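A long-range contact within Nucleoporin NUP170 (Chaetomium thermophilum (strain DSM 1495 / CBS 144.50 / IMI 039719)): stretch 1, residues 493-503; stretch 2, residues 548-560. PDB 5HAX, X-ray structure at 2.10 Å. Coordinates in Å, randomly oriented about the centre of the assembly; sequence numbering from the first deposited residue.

Stretch 1, residues 493-503: IFAKALGNCVS
Stretch 2 548-560: MDRNTENLARAAF

The centre of this contact is apolar and is built around Leu498 and Leu555, whose CA-to-CB bonds each point toward the opposing stretch. Leu498 has chi1 at -97°, between wells, and chi2 at 52° (p). In this conformation CD2 lies over the second backbone, 3.6 Å from Ala556 N, 3.9 Å from Ala556 CB and 4.2 Å from Leu555 CB. Leu555 also has an off-well chi1, -104°, with chi2 at 177° (t). Its CD1 lies 3.3 Å from Leu498 O, 4.0 Å from Cys501 CB and 4.0 Å from Val502 CG2, so a single methyl group packs against Leu498 O, Cys501 and Val502. The same methyl is 3.7 Å from Val502 N. Leu555 has 73 Å² covered by stretch 1, the largest such area of any residue here.

These side chains sit where two helices cross steeply. The first is a helix that begins earlier in the chain and includes Ile493 to Leu498; residues 549-560 belong to one that continues beyond the stretch. Their axes approach to 8.9 Å, and their N-to-C directions make an angle of 102°, nearer perpendicular than either parallel or antiparallel. Backbone phi/psi values lie close to -63/-42 through most of both helices, flattening to -82/-16 at Asn500 and -91/-2 at Cys501. The hydrogen bonding changes accordingly: Cys501 N donates to Leu498 O at 2.8 Å, while its bond to Ala497 O, at 3.4 Å, is weak.

The closest backbone pairing is Gly499 with Thr552, whose CA atoms are 5.4 Å apart. Gly499 CA comes within 3.8 Å of Thr552 OG1. Thr552 takes chi1 -60° (m), which places CG2 3.6 Å from Ala495 O, 4.4 Å from Ala495 CB and 4.2 Å from Leu498 CB. Toward the C-terminal end of stretch 2, Phe494 (chi1 -168°, t; chi2 -103°) starts sideways, but its end comes nearer: CZ is 4.4 Å from Ala559 CB, and that methyl meets the ring at its edge, near the ring plane.

At the other end, Val502 (phi/psi -57/-39, chi1 175°, t) is in a loop conformation, its CA 6.7 Å from Asn551 CA. Its CG1 is 4.0 Å from Asn551 CB, and its CG2 is 4.3 Å from Met548 SD. Met548 (chi1 -179°, t; chi2 66°, p; chi3 125°, off) brings its end inward, with CE 4.1 Å from Gly499 O.

The polar edge adds no hydrogen bond between the stretches. Thr552 OG1 instead donates to Met548 O at 2.7 Å, within its own stretch; Thr552 N donates to the same oxygen at 2.8 Å. The CA-to-CB bond of Asn551 (chi1 -72°, m; chi2 -40°) points toward stretch 1; its CB is the atom nearest Val502 CG1, and its ND2 is 4.2 Å from that same CG1. The two stretches bury 453 Å² in total; the contacts are van der Waals, many of them apolar and some of methyl groups against backbone N and O atoms.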

# COMPACT_ATOMS: atom_id res chain seq x y z
N ILE A 493 -0.98 15.29 -10.08
CA ILE A 493 -0.84 16.69 -9.69
C ILE A 493 -0.37 17.53 -10.88
O ILE A 493 -0.90 18.61 -11.15
CB ILE A 493 0.13 16.82 -8.50
CG1 ILE A 493 -0.44 16.10 -7.28
CG2 ILE A 493 0.40 18.29 -8.19
CD1 ILE A 493 0.57 15.91 -6.16
N PHE A 494 0.64 17.03 -11.59
CA PHE A 494 1.19 17.78 -12.72
C PHE A 494 0.13 18.00 -13.80
O PHE A 494 -0.01 19.11 -14.32
CB PHE A 494 2.39 17.04 -13.30
CG PHE A 494 3.20 17.85 -14.26
CD1 PHE A 494 3.09 17.64 -15.63
CD2 PHE A 494 4.07 18.83 -13.81
CE1 PHE A 494 3.83 18.39 -16.52
CE2 PHE A 494 4.81 19.58 -14.69
CZ PHE A 494 4.69 19.36 -16.05
N ALA A 495 -0.64 16.96 -14.12
CA ALA A 495 -1.69 17.10 -15.12
C ALA A 495 -2.76 18.08 -14.67
O ALA A 495 -3.21 18.93 -15.46
CB ALA A 495 -2.31 15.73 -15.41
N LYS A 496 -3.18 17.99 -13.41
CA LYS A 496 -4.20 18.90 -12.89
C LYS A 496 -3.70 20.34 -12.91
O LYS A 496 -4.42 21.25 -13.34
CB LYS A 496 -4.59 18.49 -11.48
CG LYS A 496 -5.74 19.27 -10.86
CD LYS A 496 -7.10 18.66 -11.19
CE LYS A 496 -8.16 19.14 -10.22
NZ LYS A 496 -9.48 18.48 -10.45
N ALA A 497 -2.46 20.57 -12.47
CA ALA A 497 -1.89 21.91 -12.46
C ALA A 497 -1.83 22.49 -13.87
O ALA A 497 -2.21 23.64 -14.11
CB ALA A 497 -0.51 21.89 -11.83
N LEU A 498 -1.35 21.69 -14.83
CA LEU A 498 -1.31 22.14 -16.22
C LEU A 498 -2.71 22.42 -16.75
O LEU A 498 -2.89 23.35 -17.55
CB LEU A 498 -0.62 21.10 -17.09
CG LEU A 498 0.86 21.32 -17.39
CD1 LEU A 498 1.66 21.55 -16.11
CD2 LEU A 498 1.42 20.14 -18.17
N GLY A 499 -3.71 21.65 -16.32
CA GLY A 499 -5.07 21.90 -16.73
C GLY A 499 -5.56 23.29 -16.35
O GLY A 499 -6.43 23.85 -17.01
N ASN A 500 -5.00 23.86 -15.28
CA ASN A 500 -5.33 25.22 -14.88
C ASN A 500 -4.53 26.26 -15.66
O ASN A 500 -4.90 27.44 -15.65
CB ASN A 500 -5.07 25.41 -13.38
CG ASN A 500 -5.86 24.44 -12.53
OD1 ASN A 500 -6.92 23.96 -12.93
ND2 ASN A 500 -5.35 24.15 -11.34
N CYS A 501 -3.46 25.85 -16.33
CA CYS A 501 -2.64 26.75 -17.14
C CYS A 501 -3.09 26.82 -18.59
O CYS A 501 -2.50 27.58 -19.37
CB CYS A 501 -1.17 26.31 -17.08
SG CYS A 501 -0.41 26.44 -15.45
N VAL A 502 -4.12 26.05 -18.97
CA VAL A 502 -4.59 26.06 -20.36
C VAL A 502 -4.99 27.47 -20.77
O VAL A 502 -4.74 27.90 -21.91
CB VAL A 502 -5.76 25.08 -20.52
CG1 VAL A 502 -6.36 25.17 -21.92
CG2 VAL A 502 -5.31 23.66 -20.22
N SER A 503 -5.61 28.22 -19.87
CA SER A 503 -6.05 29.59 -20.13
C SER A 503 -5.15 30.56 -19.37
O SER A 503 -5.54 31.16 -18.37
CB SER A 503 -7.52 29.76 -19.71
OG SER A 503 -8.37 28.93 -20.48
N MET A 548 -9.77 19.65 -23.46
CA MET A 548 -9.12 19.83 -22.17
C MET A 548 -7.96 18.85 -22.01
O MET A 548 -6.85 19.24 -21.67
CB MET A 548 -10.12 19.66 -21.03
CG MET A 548 -9.54 19.86 -19.63
SD MET A 548 -9.00 21.55 -19.33
CE MET A 548 -9.93 21.94 -17.85
N ASP A 549 -8.24 17.56 -22.25
CA ASP A 549 -7.19 16.56 -22.14
C ASP A 549 -6.19 16.65 -23.28
O ASP A 549 -5.00 16.38 -23.08
CB ASP A 549 -7.80 15.16 -22.07
CG ASP A 549 -8.37 14.83 -20.70
OD1 ASP A 549 -7.78 15.27 -19.68
OD2 ASP A 549 -9.41 14.14 -20.63
N ARG A 550 -6.64 17.03 -24.48
CA ARG A 550 -5.69 17.26 -25.57
C ARG A 550 -4.83 18.49 -25.29
O ARG A 550 -3.63 18.49 -25.56
CB ARG A 550 -6.41 17.42 -26.91
CG ARG A 550 -5.47 17.75 -28.07
CD ARG A 550 -6.20 17.87 -29.41
NE ARG A 550 -6.98 19.11 -29.51
CZ ARG A 550 -6.65 20.16 -30.26
NH1 ARG A 550 -7.44 21.22 -30.28
NH2 ARG A 550 -5.55 20.16 -31.01
N ASN A 551 -5.44 19.55 -24.74
CA ASN A 551 -4.68 20.75 -24.41
C ASN A 551 -3.71 20.49 -23.26
O ASN A 551 -2.59 21.00 -23.26
CB ASN A 551 -5.63 21.89 -24.06
CG ASN A 551 -6.36 22.44 -25.28
OD1 ASN A 551 -5.77 22.58 -26.36
ND2 ASN A 551 -7.64 22.74 -25.12
N THR A 552 -4.13 19.70 -22.27
CA THR A 552 -3.24 19.35 -21.18
C THR A 552 -2.05 18.55 -21.69
O THR A 552 -0.90 18.81 -21.30
CB THR A 552 -3.99 18.56 -20.10
OG1 THR A 552 -5.07 19.36 -19.60
CG2 THR A 552 -3.07 18.17 -18.95
N GLU A 553 -2.30 17.57 -22.55
CA GLU A 553 -1.21 16.78 -23.13
C GLU A 553 -0.33 17.64 -24.03
O GLU A 553 0.88 17.41 -24.11
CB GLU A 553 -1.77 15.59 -23.89
CG GLU A 553 -2.46 14.56 -23.00
CD GLU A 553 -3.10 13.43 -23.79
OE1 GLU A 553 -2.89 13.36 -25.02
OE2 GLU A 553 -3.80 12.60 -23.18
N ASN A 554 -0.92 18.62 -24.72
CA ASN A 554 -0.12 19.52 -25.54
C ASN A 554 0.69 20.48 -24.69
O ASN A 554 1.82 20.83 -25.04
CB ASN A 554 -1.03 20.29 -26.51
CG ASN A 554 -1.49 19.43 -27.68
OD1 ASN A 554 -0.77 18.54 -28.13
ND2 ASN A 554 -2.69 19.71 -28.17
N LEU A 555 0.13 20.93 -23.56
CA LEU A 555 0.91 21.71 -22.61
C LEU A 555 2.05 20.89 -22.03
O LEU A 555 3.18 21.38 -21.89
CB LEU A 555 0.01 22.22 -21.48
CG LEU A 555 -0.39 23.69 -21.51
CD1 LEU A 555 -1.34 23.99 -20.36
CD2 LEU A 555 0.83 24.60 -21.45
N ALA A 556 1.78 19.62 -21.69
CA ALA A 556 2.83 18.74 -21.20
C ALA A 556 3.93 18.57 -22.23
O ALA A 556 5.12 18.58 -21.89
CB ALA A 556 2.23 17.39 -20.81
N ARG A 557 3.56 18.42 -23.51
CA ARG A 557 4.56 18.40 -24.58
C ARG A 557 5.37 19.68 -24.59
O ARG A 557 6.60 19.65 -24.73
CB ARG A 557 3.87 18.19 -25.93
CG ARG A 557 4.78 18.42 -27.14
CD ARG A 557 4.03 18.26 -28.45
NE ARG A 557 2.94 19.22 -28.59
CZ ARG A 557 2.19 19.36 -29.68
NH1 ARG A 557 2.41 18.59 -30.74
NH2 ARG A 557 1.22 20.26 -29.71
N ALA A 558 4.70 20.83 -24.46
CA ALA A 558 5.41 22.11 -24.48
C ALA A 558 6.38 22.22 -23.32
O ALA A 558 7.47 22.79 -23.46
CB ALA A 558 4.41 23.26 -24.46
N ALA A 559 6.01 21.69 -22.15
CA ALA A 559 6.90 21.74 -21.00
C ALA A 559 8.09 20.81 -21.19
O ALA A 559 9.21 21.13 -20.78
CB ALA A 559 6.13 21.37 -19.73
N PHE A 560 7.87 19.65 -21.81
CA PHE A 560 8.95 18.71 -22.06
C PHE A 560 10.00 19.30 -23.00
O PHE A 560 11.20 19.10 -22.81
CB PHE A 560 8.37 17.41 -22.64
CG PHE A 560 9.39 16.33 -22.87
CD1 PHE A 560 9.80 16.01 -24.16
CD2 PHE A 560 9.92 15.62 -21.81
CE1 PHE A 560 10.72 15.01 -24.38
CE2 PHE A 560 10.85 14.61 -22.03
CZ PHE A 560 11.25 14.31 -23.31